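Local coordinates for basic membrane lipoprotein (PDB 3S99) that binds adenine and probably other purines such as guanine, and may serve their uptake as part of an ABC-type system, at residues 139-144 / 175-180; 145-150 / 179-184; 165-170 / 344-349. All coordinates share one frame; numbering follows the deposited sequence.

How the contacts relate
From the N-terminal side, helix 132-146 supplies the first segment of contact 1 and then, with the turn after it, that of contact 2. Contact 1 closes a loop of 30 residues at 175-180, and contact 2 one of 28 at 179-184, so both end on the same stretch and share Pro179 and Asp180. Contact 3 starts inside these loops, on helix 161-175, and closes only at 344-349, 173 residues later; it therefore crosses both. Contacts 1 and 2 lie about 7 Å apart at their centres: contact 1 ties helix 132-146, and contact 2 the turn 147-150, to the connection between helix 161-175 and strand 182-187. Contact 3 fastens the C-terminal tail to helix 161-175.

Contact 1. Residues 139-144 / 175-180; sequences QGVIAA and QSVNPD
Ala144 and Asn178 are joined through a water, which donates to Ala144 O at 2.6 Å and accepts from Asn178 ND2 at 2.9 Å. The other end of the same amide is engaged too: Asn178 OD1 takes Asp180 N at 2.9 Å, the donor lying 43° above the carbonyl plane, and this closes an Asx turn. Using both ends of the amide in this way limits its rotation about the CB-CG bond.

Beside this bridge the packing is apolar. The methyl of Ala144 points at the loop and sits 3.5 Å from Val177 CB, with Val177 CG1 close behind. Because Val177 holds CG1 opposite its own backbone N (chi1 177°), its second methyl is turned to the preceding helical turn, where Val177 CG2 lies 4.2 Å from Val141 CG1; the two valines cross at about a right angle. Val141 CG2 approaches Ser176 OG at 3.8 Å, a plain van der Waals touch, since that hydroxyl is hydrogen-bonded to Gly173 O in the last turn of helix 161-175.

Ala144 also rests on Ala174 of that helix. Across this joint direct contact thus rests mainly on small aliphatic groups, which let helix 132-146 and the 175-180 loop come close, while the polar link between them runs through one ordered water.

Contact 2. Residues 145-150 / 179-184; sequences KMSKKG and PDFRVK
Phe181 lays one ring face beneath the carbonyl of Gly150, whose O stands 3.6 Å above the ring plane and is displaced toward the rim on the CD2 side. Ser147 comes from another direction: its CB meets the ring edge near the plane, 3.9 Å from Phe181 CE2. The ring reaches both because Phe181 carries CG away from its backbone N (chi1 -160°), turning the phenyl inward although the bond leaving its CA does not point at the turn.

Arg182 behaves differently. Its CB passes 4.1 Å from Gly150 O, but the chain bends at chi2 and the guanidinium leads away, so its share in the contact comes mainly from the backbone. Arg182 N donates to Gly150 O at 3.0 Å in a nearly straight bond (165° at the hydrogen). A water also donates to Gly150 O, at 2.9 Å, and gives a second hydrogen bond to Asp180 O at 2.8 Å. One carbonyl oxygen therefore receives two donors while lying over an aromatic face.

Gly150 itself has a positive phi (72°), a conformation easiest for a residue without a side chain, and stands just before strand 151-156. Ser147 OG is within 2.8 Å of Gly150 N, though that bond is weak; its strongest partner is Asp210 OD1, and it is also hydrogen-bonded to Ile151 N. Asp210 also accepts from Lys149 N, so its carboxylate grips the turn at two points.

The bond from Arg182 N opens the parallel pairing of strands 151-156 and 182-187, continued by Arg182 with Ala152 and by Lys184 with Ala152 and Tyr154. Meanwhile Phe181 packs on Phe170 and Ala174 of helix 161-175 and touches Ala143 of helix 132-146, filling the corner where the two helices meet the edge strand 182-187.

Contact 3. Residues 165-170 / 344-349; sequences QGINSF and NFYVAG
Asn168 joins helix 161-175 to the C-terminal tail with both ends of its side-chain amide. Its CG lies opposite its carbonyl carbon (chi1 -76°), which carries the amide out to the tail. Asn168 ND2 donates to Phe345 O at 2.9 Å; the acceptor lies almost exactly in the amide plane and the bond is close to straight at 164°. Asn168 OD1 accepts from Val347 N at 2.8 Å, but here the donor stands 51° above the plane of the asparagine carbonyl. One side chain thereby satisfies the C=O of Phe345 and the N-H of Val347, on either side of Tyr346, as one residue of a parallel strand bonds those flanking its partner, and the paired bonds fix the rotation of the amide.

Tyr346 turns its ring edge to Asn168 OD1, with Tyr346 CD1 at 3.5 Å, while Val347 CG2 comes within 3.4 Å of the same oxygen. One residue earlier, Ile167 meets the tyrosine obliquely: Ile167 CG2 is 3.6 Å from Tyr346 CE1, and Ile167 CD1 lies 3.5 Å from Tyr346 OH. That hydroxyl is not left to the methyl, for it is hydrogen-bonded to Asp352 OD2. The Ile167 side chain is about 12 Å from the bound adenine.

The tail's backbone bonds Tyr346 with Gln323 and Ala348 with Lys321, and Ala348 O accepts from Gln175 NE2 at the end of the helix. Ile167 and Tyr346 both rest on Trp187 of strand 182-187. The tail thus covers helix 161-175, the connection of the beta-alpha-beta crossover between strands 151-156 and 182-187.

Contact 1. Residues 139-144 / 175-180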
ATOM      1  N   GLN A 139       7.071   9.653   4.864  1.00 13.77           N
ATOM      2  CA  GLN A 139       7.126   9.147   6.223  1.00 13.68           C
ATOM      3  C   GLN A 139       8.561   9.014   6.718  1.00 14.84           C
ATOM      4  O   GLN A 139       8.824   9.169   7.908  1.00 16.07           O
ATOM      5  CB  GLN A 139       6.339   7.803   6.341  1.00 13.64           C
ATOM      6  CG  GLN A 139       4.870   8.009   6.014  1.00 12.27           C
ATOM      7  CD  GLN A 139       3.931   6.831   6.219  1.00 13.50           C
ATOM      8  OE1 GLN A 139       2.736   7.056   6.387  1.00 13.28           O
ATOM      9  NE2 GLN A 139       4.436   5.588   6.157  1.00 11.26           N
ATOM     10  N   GLY A 140       9.487   8.674   5.832  1.00 14.24           N
ATOM     11  CA  GLY A 140      10.874   8.509   6.222  1.00 14.61           C
ATOM     12  C   GLY A 140      11.457   9.851   6.631  1.00 15.55           C
ATOM     13  O   GLY A 140      12.163   9.959   7.643  1.00 15.82           O
ATOM     14  N   VAL A 141      11.136  10.885   5.855  1.00 15.75           N
ATOM     15  CA  VAL A 141      11.559  12.247   6.189  1.00 16.12           C
ATOM     16  C   VAL A 141      11.057  12.595   7.595  1.00 17.29           C
ATOM     17  O   VAL A 141      11.814  13.081   8.436  1.00 17.89           O
ATOM     18  CB  VAL A 141      11.049  13.260   5.160  1.00 16.07           C
ATOM     19  CG1 VAL A 141      11.311  14.690   5.643  1.00 15.02           C
ATOM     20  CG2 VAL A 141      11.718  13.004   3.787  1.00 14.31           C
ATOM     21  N   ILE A 142       9.779  12.341   7.845  1.00 18.25           N
ATOM     22  CA  ILE A 142       9.168  12.669   9.136  1.00 18.57           C
ATOM     23  C   ILE A 142       9.839  11.865  10.236  1.00 19.03           C
ATOM     24  O   ILE A 142      10.177  12.412  11.282  1.00 19.33           O
ATOM     25  CB  ILE A 142       7.633  12.391   9.156  1.00 18.60           C
ATOM     26  CG1 ILE A 142       6.887  13.334   8.172  1.00 20.17           C
ATOM     27  CG2 ILE A 142       7.090  12.568  10.547  1.00 18.36           C
ATOM     28  CD1 ILE A 142       5.502  12.802   7.698  1.00 16.59           C
ATOM     29  N   ALA A 143      10.030  10.570   9.992  1.00 18.09           N
ATOM     30  CA  ALA A 143      10.616   9.692  10.974  1.00 18.95           C
ATOM     31  C   ALA A 143      11.998  10.173  11.401  1.00 18.68           C
ATOM     32  O   ALA A 143      12.317  10.166  12.583  1.00 19.69           O
ATOM     33  CB  ALA A 143      10.689   8.261  10.457  1.00 18.21           C
ATOM     34  N   ALA A 144      12.809  10.586  10.439  1.00 17.87           N
ATOM     35  CA  ALA A 144      14.157  11.084  10.735  1.00 17.82           C
ATOM     36  C   ALA A 144      14.159  12.414  11.501  1.00 18.14           C
ATOM     37  O   ALA A 144      15.047  12.649  12.319  1.00 17.38           O
ATOM     38  CB  ALA A 144      14.967  11.186   9.486  1.00 16.73           C
ATOM     39  N   GLN A 175      17.135   8.993   5.298  1.00 16.59           N
ATOM     40  CA  GLN A 175      18.526   9.315   5.041  1.00 17.73           C
ATOM     41  C   GLN A 175      18.738  10.674   4.411  1.00 18.39           C
ATOM     42  O   GLN A 175      19.856  11.138   4.408  1.00 19.33           O
ATOM     43  CB  GLN A 175      19.199   8.260   4.151  1.00 18.88           C
ATOM     44  CG  GLN A 175      19.411   6.917   4.811  1.00 16.98           C
ATOM     45  CD  GLN A 175      19.922   5.852   3.836  1.00 20.74           C
ATOM     46  OE1 GLN A 175      19.819   6.002   2.597  1.00 18.17           O
ATOM     47  NE2 GLN A 175      20.502   4.783   4.387  1.00 17.40           N
ATOM     48  N   SER A 176      17.682  11.329   3.913  1.00 17.98           N
ATOM     49  CA  SER A 176      17.802  12.709   3.454  1.00 18.14           C
ATOM     50  C   SER A 176      17.778  13.701   4.610  1.00 18.45           C
ATOM     51  O   SER A 176      17.845  14.908   4.381  1.00 18.97           O
ATOM     52  CB  SER A 176      16.648  13.068   2.523  1.00 17.96           C
ATOM     53  OG  SER A 176      15.464  13.183   3.260  1.00 15.53           O
ATOM     54  N   VAL A 177      17.614  13.194   5.826  1.00 17.84           N
ATOM     55  CA  VAL A 177      17.709  13.987   7.054  1.00 17.38           C
ATOM     56  C   VAL A 177      18.822  13.444   7.955  1.00 17.04           C
ATOM     57  O   VAL A 177      19.739  14.190   8.328  1.00 17.04           O
ATOM     58  CB  VAL A 177      16.396  13.962   7.822  1.00 17.21           C
ATOM     59  CG1 VAL A 177      16.539  14.725   9.127  1.00 17.78           C
ATOM     60  CG2 VAL A 177      15.274  14.552   6.926  1.00 17.05           C
ATOM     61  N   ASN A 178      18.710  12.174   8.322  1.00 16.12           N
ATOM     62  CA  ASN A 178      19.666  11.520   9.195  1.00 16.78           C
ATOM     63  C   ASN A 178      20.359  10.361   8.423  1.00 18.20           C
ATOM     64  O   ASN A 178      19.755   9.318   8.174  1.00 17.32           O
ATOM     65  CB  ASN A 178      18.951  11.029  10.443  1.00 16.99           C
ATOM     66  CG  ASN A 178      19.859  10.259  11.389  1.00 17.74           C
ATOM     67  OD1 ASN A 178      21.055  10.045  11.106  1.00 19.86           O
ATOM     68  ND2 ASN A 178      19.300   9.848  12.538  1.00 18.22           N
ATOM     69  N   PRO A 179      21.622  10.565   7.998  1.00 20.36           N
ATOM     70  CA  PRO A 179      22.272   9.544   7.168  1.00 21.42           C
ATOM     71  C   PRO A 179      22.431   8.233   7.905  1.00 22.86           C
ATOM     72  O   PRO A 179      22.613   7.182   7.274  1.00 23.90           O
ATOM     73  CB  PRO A 179      23.653  10.133   6.907  1.00 22.55           C
ATOM     74  CG  PRO A 179      23.900  11.035   8.127  1.00 21.90           C
ATOM     75  CD  PRO A 179      22.553  11.657   8.366  1.00 20.85           C
ATOM     76  N   ASP A 180      22.407   8.304   9.232  1.00 22.71           N
ATOM     77  CA  ASP A 180      22.629   7.155  10.069  1.00 23.31           C
ATOM     78  C   ASP A 180      21.351   6.464  10.508  1.00 22.22           C
ATOM     79  O   ASP A 180      21.423   5.535  11.283  1.00 21.58           O
ATOM     80  CB  ASP A 180      23.496   7.558  11.279  1.00 25.23           C
ATOM     81  CG  ASP A 180      24.902   7.937  10.864  1.00 28.56           C
ATOM     82  OD1 ASP A 180      25.266   7.559   9.739  1.00 33.82           O
ATOM     83  OD2 ASP A 180      25.639   8.608  11.629  1.00 33.77           O
TER
HETATM   84  O   HOH W   1      16.619  10.774  13.275  1.00 16.09           O

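Contact 2. Residues 145-150 / 179-184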
ATOM      1  N   LYS A 145      13.173  13.281  11.250  1.00 18.61           N
ATOM      2  CA  LYS A 145      12.998  14.471  12.083  1.00 19.70           C
ATOM      3  C   LYS A 145      12.482  14.157  13.466  1.00 20.76           C
ATOM      4  O   LYS A 145      12.884  14.838  14.386  1.00 22.09           O
ATOM      5  CB  LYS A 145      12.081  15.519  11.446  1.00 19.65           C
ATOM      6  CG  LYS A 145      12.619  16.113  10.163  1.00 20.31           C
ATOM      7  CD  LYS A 145      13.867  16.924  10.406  1.00 22.70           C
ATOM      8  CE  LYS A 145      14.273  17.764   9.195  1.00 24.24           C
ATOM      9  NZ  LYS A 145      15.643  18.370   9.375  1.00 23.79           N
ATOM     10  N   MET A 146      11.620  13.138  13.630  1.00 20.47           N
ATOM     11  CA  MET A 146      10.994  12.880  14.913  1.00 22.02           C
ATOM     12  C   MET A 146      11.794  11.957  15.854  1.00 22.96           C
ATOM     13  O   MET A 146      11.813  12.158  17.076  1.00 24.16           O
ATOM     14  CB  MET A 146       9.592  12.299  14.715  1.00 21.46           C
ATOM     15  CG  MET A 146       8.580  13.244  13.987  1.00 21.63           C
ATOM     16  SD  MET A 146       8.245  14.800  14.841  1.00 22.97           S
ATOM     17  CE  MET A 146       7.547  14.146  16.369  1.00 22.53           C
ATOM     18  N   SER A 147      12.425  10.927  15.303  1.00 22.55           N
ATOM     19  CA  SER A 147      13.051   9.915  16.133  1.00 22.66           C
ATOM     20  C   SER A 147      14.333  10.491  16.739  1.00 23.99           C
ATOM     21  O   SER A 147      15.253  10.834  16.021  1.00 23.40           O
ATOM     22  CB  SER A 147      13.389   8.687  15.289  1.00 22.29           C
ATOM     23  OG  SER A 147      14.176   7.771  16.013  1.00 18.73           O
ATOM     24  N   LYS A 148      14.394  10.564  18.060  1.00 25.35           N
ATOM     25  CA  LYS A 148      15.595  11.037  18.741  1.00 26.61           C
ATOM     26  C   LYS A 148      16.728   9.990  18.667  1.00 26.28           C
ATOM     27  O   LYS A 148      17.892  10.342  18.569  1.00 26.02           O
ATOM     28  CB  LYS A 148      15.259  11.392  20.183  1.00 28.73           C
ATOM     29  CG  LYS A 148      14.217  12.522  20.310  1.00 31.98           C
ATOM     30  CD  LYS A 148      13.461  12.467  21.657  1.00 36.96           C
ATOM     31  CE  LYS A 148      12.906  13.856  22.040  1.00 39.42           C
ATOM     32  NZ  LYS A 148      12.460  13.909  23.467  1.00 41.20           N
ATOM     33  N   LYS A 149      16.369   8.712  18.650  1.00 25.71           N
ATOM     34  CA  LYS A 149      17.338   7.614  18.544  1.00 25.87           C
ATOM     35  C   LYS A 149      17.783   7.365  17.121  1.00 24.73           C
ATOM     36  O   LYS A 149      18.848   6.765  16.885  1.00 25.48           O
ATOM     37  CB  LYS A 149      16.721   6.315  19.085  1.00 26.49           C
ATOM     38  CG  LYS A 149      16.547   6.287  20.600  1.00 30.04           C
ATOM     39  CD  LYS A 149      15.862   4.988  21.058  1.00 31.84           C
ATOM     40  CE  LYS A 149      15.726   4.948  22.557  1.00 34.89           C
ATOM     41  NZ  LYS A 149      15.007   3.727  23.082  1.00 35.72           N
ATOM     42  N   GLY A 150      16.971   7.796  16.162  1.00 21.99           N
ATOM     43  CA  GLY A 150      17.229   7.462  14.774  1.00 21.19           C
ATOM     44  C   GLY A 150      16.953   5.995  14.443  1.00 20.62           C
ATOM     45  O   GLY A 150      17.636   5.405  13.610  1.00 18.96           O
ATOM     46  N   PRO A 179      21.622  10.565   7.998  1.00 20.36           N
ATOM     47  CA  PRO A 179      22.272   9.544   7.168  1.00 21.42           C
ATOM     48  C   PRO A 179      22.431   8.233   7.905  1.00 22.86           C
ATOM     49  O   PRO A 179      22.613   7.182   7.274  1.00 23.90           O
ATOM     50  CB  PRO A 179      23.653  10.133   6.907  1.00 22.55           C
ATOM     51  CG  PRO A 179      23.900  11.035   8.127  1.00 21.90           C
ATOM     52  CD  PRO A 179      22.553  11.657   8.366  1.00 20.85           C
ATOM     53  N   ASP A 180      22.407   8.304   9.232  1.00 22.71           N
ATOM     54  CA  ASP A 180      22.629   7.155  10.069  1.00 23.31           C
ATOM     55  C   ASP A 180      21.351   6.464  10.508  1.00 22.22           C
ATOM     56  O   ASP A 180      21.423   5.535  11.283  1.00 21.58           O
ATOM     57  CB  ASP A 180      23.496   7.558  11.279  1.00 25.23           C
ATOM     58  CG  ASP A 180      24.902   7.937  10.864  1.00 28.56           C
ATOM     59  OD1 ASP A 180      25.266   7.559   9.739  1.00 33.82           O
ATOM     60  OD2 ASP A 180      25.639   8.608  11.629  1.00 33.77           O
ATOM     61  N   PHE A 181      20.200   6.865   9.956  1.00 21.52           N
ATOM     62  CA  PHE A 181      18.922   6.288  10.334  1.00 21.58           C
ATOM     63  C   PHE A 181      18.934   4.758  10.130  1.00 22.59           C
ATOM     64  O   PHE A 181      19.469   4.245   9.118  1.00 21.15           O
ATOM     65  CB  PHE A 181      17.755   6.922   9.536  1.00 20.81           C
ATOM     66  CG  PHE A 181      16.414   6.743  10.190  1.00 19.55           C
ATOM     67  CD1 PHE A 181      15.558   5.699   9.816  1.00 17.92           C
ATOM     68  CD2 PHE A 181      16.020   7.592  11.199  1.00 18.98           C
ATOM     69  CE1 PHE A 181      14.346   5.522  10.419  1.00 17.48           C
ATOM     70  CE2 PHE A 181      14.771   7.417  11.830  1.00 20.96           C
ATOM     71  CZ  PHE A 181      13.935   6.381  11.439  1.00 17.11           C
ATOM     72  N   ARG A 182      18.329   4.043  11.081  1.00 23.07           N
ATOM     73  CA  ARG A 182      18.220   2.595  11.001  1.00 24.24           C
ATOM     74  C   ARG A 182      16.776   2.159  11.125  1.00 23.42           C
ATOM     75  O   ARG A 182      15.972   2.833  11.753  1.00 22.36           O
ATOM     76  CB  ARG A 182      19.016   1.900  12.116  1.00 26.31           C
ATOM     77  CG  ARG A 182      20.429   2.398  12.326  1.00 29.84           C
ATOM     78  CD  ARG A 182      21.355   2.039  11.194  1.00 35.44           C
ATOM     79  NE  ARG A 182      22.608   2.782  11.366  1.00 42.17           N
ATOM     80  CZ  ARG A 182      23.590   2.852  10.472  1.00 46.31           C
ATOM     81  NH1 ARG A 182      23.519   2.183   9.318  1.00 47.22           N
ATOM     82  NH2 ARG A 182      24.658   3.593  10.747  1.00 49.75           N
ATOM     83  N   VAL A 183      16.461   1.026  10.496  1.00 23.43           N
ATOM     84  CA  VAL A 183      15.212   0.286  10.759  1.00 23.51           C
ATOM     85  C   VAL A 183      15.501  -1.118  11.276  1.00 24.15           C
ATOM     86  O   VAL A 183      16.507  -1.732  10.912  1.00 24.30           O
ATOM     87  CB  VAL A 183      14.318   0.166   9.506  1.00 22.87           C
ATOM     88  CG1 VAL A 183      13.768   1.546   9.128  1.00 23.81           C
ATOM     89  CG2 VAL A 183      15.094  -0.466   8.364  1.00 23.05           C
ATOM     90  N   LYS A 184      14.611  -1.603  12.145  1.00 24.75           N
ATOM     91  CA  LYS A 184      14.588  -3.002  12.569  1.00 25.42           C
ATOM     92  C   LYS A 184      13.341  -3.635  11.963  1.00 24.65           C
ATOM     93  O   LYS A 184      12.223  -3.178  12.204  1.00 24.23           O
ATOM     94  CB  LYS A 184      14.551  -3.111  14.091  1.00 26.40           C
ATOM     95  CG  LYS A 184      15.809  -2.578  14.814  1.00 30.15           C
ATOM     96  CD  LYS A 184      15.994  -3.245  16.193  1.00 34.00           C
ATOM     97  CE  LYS A 184      17.297  -2.856  16.873  1.00 36.20           C
ATOM     98  NZ  LYS A 184      17.168  -1.573  17.615  1.00 38.80           N
TER
HETATM   99  O   HOH W   2      20.489   5.614  13.912  1.00 28.19           O

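Contact 3. Residues 165-170 / 344-349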
ATOM      1  N   GLN A 165      10.275  -2.194  -2.107  1.00 16.77           N
ATOM      2  CA  GLN A 165      10.186  -0.794  -2.501  1.00 16.28           C
ATOM      3  C   GLN A 165       9.897   0.136  -1.311  1.00 16.29           C
ATOM      4  O   GLN A 165      10.520   1.174  -1.167  1.00 15.88           O
ATOM      5  CB  GLN A 165       9.071  -0.579  -3.514  1.00 16.22           C
ATOM      6  CG  GLN A 165       9.242  -1.225  -4.912  1.00 17.15           C
ATOM      7  CD  GLN A 165       7.898  -1.162  -5.664  1.00 19.35           C
ATOM      8  OE1 GLN A 165       7.070  -0.294  -5.354  1.00 17.91           O
ATOM      9  NE2 GLN A 165       7.664  -2.093  -6.600  1.00 15.87           N
ATOM     10  N   GLY A 166       8.923  -0.241  -0.490  1.00 15.49           N
ATOM     11  CA  GLY A 166       8.448   0.600   0.604  1.00 14.86           C
ATOM     12  C   GLY A 166       9.479   0.784   1.695  1.00 14.66           C
ATOM     13  O   GLY A 166       9.679   1.896   2.194  1.00 14.76           O
ATOM     14  N   ILE A 167      10.164  -0.301   2.030  1.00 14.60           N
ATOM     15  CA  ILE A 167      11.245  -0.261   2.994  1.00 14.64           C
ATOM     16  C   ILE A 167      12.364   0.640   2.452  1.00 14.62           C
ATOM     17  O   ILE A 167      12.871   1.527   3.163  1.00 14.55           O
ATOM     18  CB  ILE A 167      11.772  -1.678   3.293  1.00 15.15           C
ATOM     19  CG1 ILE A 167      10.706  -2.505   4.028  1.00 17.04           C
ATOM     20  CG2 ILE A 167      13.071  -1.621   4.113  1.00 15.57           C
ATOM     21  CD1 ILE A 167      11.036  -4.048   4.159  1.00 17.01           C
ATOM     22  N   ASN A 168      12.732   0.426   1.193  1.00 14.57           N
ATOM     23  CA  ASN A 168      13.819   1.189   0.581  1.00 15.37           C
ATOM     24  C   ASN A 168      13.493   2.652   0.490  1.00 15.39           C
ATOM     25  O   ASN A 168      14.337   3.485   0.828  1.00 17.81           O
ATOM     26  CB  ASN A 168      14.167   0.654  -0.791  1.00 15.75           C
ATOM     27  CG  ASN A 168      14.974  -0.620  -0.730  1.00 17.22           C
ATOM     28  OD1 ASN A 168      15.712  -0.845   0.221  1.00 16.55           O
ATOM     29  ND2 ASN A 168      14.841  -1.463  -1.766  1.00 16.28           N
ATOM     30  N   SER A 169      12.284   2.978   0.037  1.00 14.05           N
ATOM     31  CA  SER A 169      11.869   4.366  -0.039  1.00 13.58           C
ATOM     32  C   SER A 169      11.836   5.076   1.307  1.00 12.84           C
ATOM     33  O   SER A 169      12.275   6.227   1.426  1.00 13.53           O
ATOM     34  CB  SER A 169      10.511   4.479  -0.698  1.00 12.65           C
ATOM     35  OG  SER A 169      10.221   5.832  -0.913  1.00 13.66           O
ATOM     36  N   PHE A 170      11.297   4.400   2.317  1.00 12.38           N
ATOM     37  CA  PHE A 170      11.281   4.910   3.679  1.00 12.99           C
ATOM     38  C   PHE A 170      12.686   5.260   4.194  1.00 13.78           C
ATOM     39  O   PHE A 170      12.919   6.351   4.732  1.00 12.86           O
ATOM     40  CB  PHE A 170      10.584   3.890   4.585  1.00 12.24           C
ATOM     41  CG  PHE A 170      10.510   4.299   6.028  1.00 12.50           C
ATOM     42  CD1 PHE A 170       9.595   5.241   6.451  1.00 10.91           C
ATOM     43  CD2 PHE A 170      11.333   3.694   6.975  1.00 14.66           C
ATOM     44  CE1 PHE A 170       9.520   5.606   7.789  1.00 11.86           C
ATOM     45  CE2 PHE A 170      11.265   4.074   8.323  1.00 15.48           C
ATOM     46  CZ  PHE A 170      10.357   5.004   8.723  1.00 12.95           C
ATOM     47  N   ASN A 344      14.231  -6.753  -5.463  1.00 23.50           N
ATOM     48  CA  ASN A 344      14.557  -7.844  -4.537  1.00 24.58           C
ATOM     49  C   ASN A 344      15.911  -7.617  -3.833  1.00 24.81           C
ATOM     50  O   ASN A 344      16.626  -8.551  -3.505  1.00 24.91           O
ATOM     51  CB  ASN A 344      14.520  -9.190  -5.280  1.00 25.68           C
ATOM     52  CG  ASN A 344      15.569  -9.283  -6.373  1.00 30.09           C
ATOM     53  OD1 ASN A 344      16.311  -8.325  -6.639  1.00 33.11           O
ATOM     54  ND2 ASN A 344      15.645 -10.437  -7.017  1.00 35.34           N
ATOM     55  N   PHE A 345      16.238  -6.351  -3.601  1.00 24.07           N
ATOM     56  CA  PHE A 345      17.437  -5.959  -2.881  1.00 23.80           C
ATOM     57  C   PHE A 345      17.118  -4.736  -2.034  1.00 22.62           C
ATOM     58  O   PHE A 345      16.160  -4.004  -2.318  1.00 20.22           O
ATOM     59  CB  PHE A 345      18.556  -5.615  -3.860  1.00 25.39           C
ATOM     60  CG  PHE A 345      18.217  -4.508  -4.801  1.00 25.38           C
ATOM     61  CD1 PHE A 345      17.615  -4.785  -6.028  1.00 26.98           C
ATOM     62  CD2 PHE A 345      18.480  -3.174  -4.461  1.00 27.43           C
ATOM     63  CE1 PHE A 345      17.275  -3.759  -6.891  1.00 28.06           C
ATOM     64  CE2 PHE A 345      18.149  -2.139  -5.331  1.00 27.25           C
ATOM     65  CZ  PHE A 345      17.550  -2.436  -6.551  1.00 28.34           C
ATOM     66  N   TYR A 346      17.909  -4.532  -0.985  1.00 22.21           N
ATOM     67  CA  TYR A 346      17.764  -3.363  -0.133  1.00 22.09           C
ATOM     68  C   TYR A 346      18.778  -2.320  -0.543  1.00 21.93           C
ATOM     69  O   TYR A 346      19.798  -2.646  -1.120  1.00 23.28           O
ATOM     70  CB  TYR A 346      17.993  -3.698   1.333  1.00 21.65           C
ATOM     71  CG  TYR A 346      16.851  -4.393   2.025  1.00 22.20           C
ATOM     72  CD1 TYR A 346      15.548  -3.882   1.974  1.00 21.19           C
ATOM     73  CD2 TYR A 346      17.069  -5.543   2.760  1.00 22.93           C
ATOM     74  CE1 TYR A 346      14.519  -4.518   2.629  1.00 20.85           C
ATOM     75  CE2 TYR A 346      16.047  -6.173   3.435  1.00 24.05           C
ATOM     76  CZ  TYR A 346      14.772  -5.660   3.374  1.00 22.59           C
ATOM     77  OH  TYR A 346      13.754  -6.307   4.056  1.00 22.79           O
ATOM     78  N   VAL A 347      18.501  -1.064  -0.223  1.00 21.11           N
ATOM     79  CA  VAL A 347      19.501   0.002  -0.387  1.00 21.12           C
ATOM     80  C   VAL A 347      20.467  -0.035   0.809  1.00 21.66           C
ATOM     81  O   VAL A 347      20.197  -0.717   1.819  1.00 21.30           O
ATOM     82  CB  VAL A 347      18.847   1.414  -0.552  1.00 20.92           C
ATOM     83  CG1 VAL A 347      18.090   1.505  -1.842  1.00 20.71           C
ATOM     84  CG2 VAL A 347      17.922   1.768   0.640  1.00 17.89           C
ATOM     85  N   ALA A 348      21.599   0.673   0.686  1.00 21.83           N
ATOM     86  CA  ALA A 348      22.571   0.803   1.785  1.00 22.93           C
ATOM     87  C   ALA A 348      21.893   1.388   3.013  1.00 23.05           C
ATOM     88  O   ALA A 348      21.102   2.353   2.913  1.00 22.64           O
ATOM     89  CB  ALA A 348      23.766   1.693   1.377  1.00 23.44           C
ATOM     90  N   GLY A 349      22.204   0.791   4.161  1.00 23.80           N
ATOM     91  CA  GLY A 349      21.708   1.240   5.461  1.00 24.08           C
ATOM     92  C   GLY A 349      20.683   0.314   6.096  1.00 24.31           C
ATOM     93  O   GLY A 349      20.443   0.389   7.317  1.00 24.59           O
TER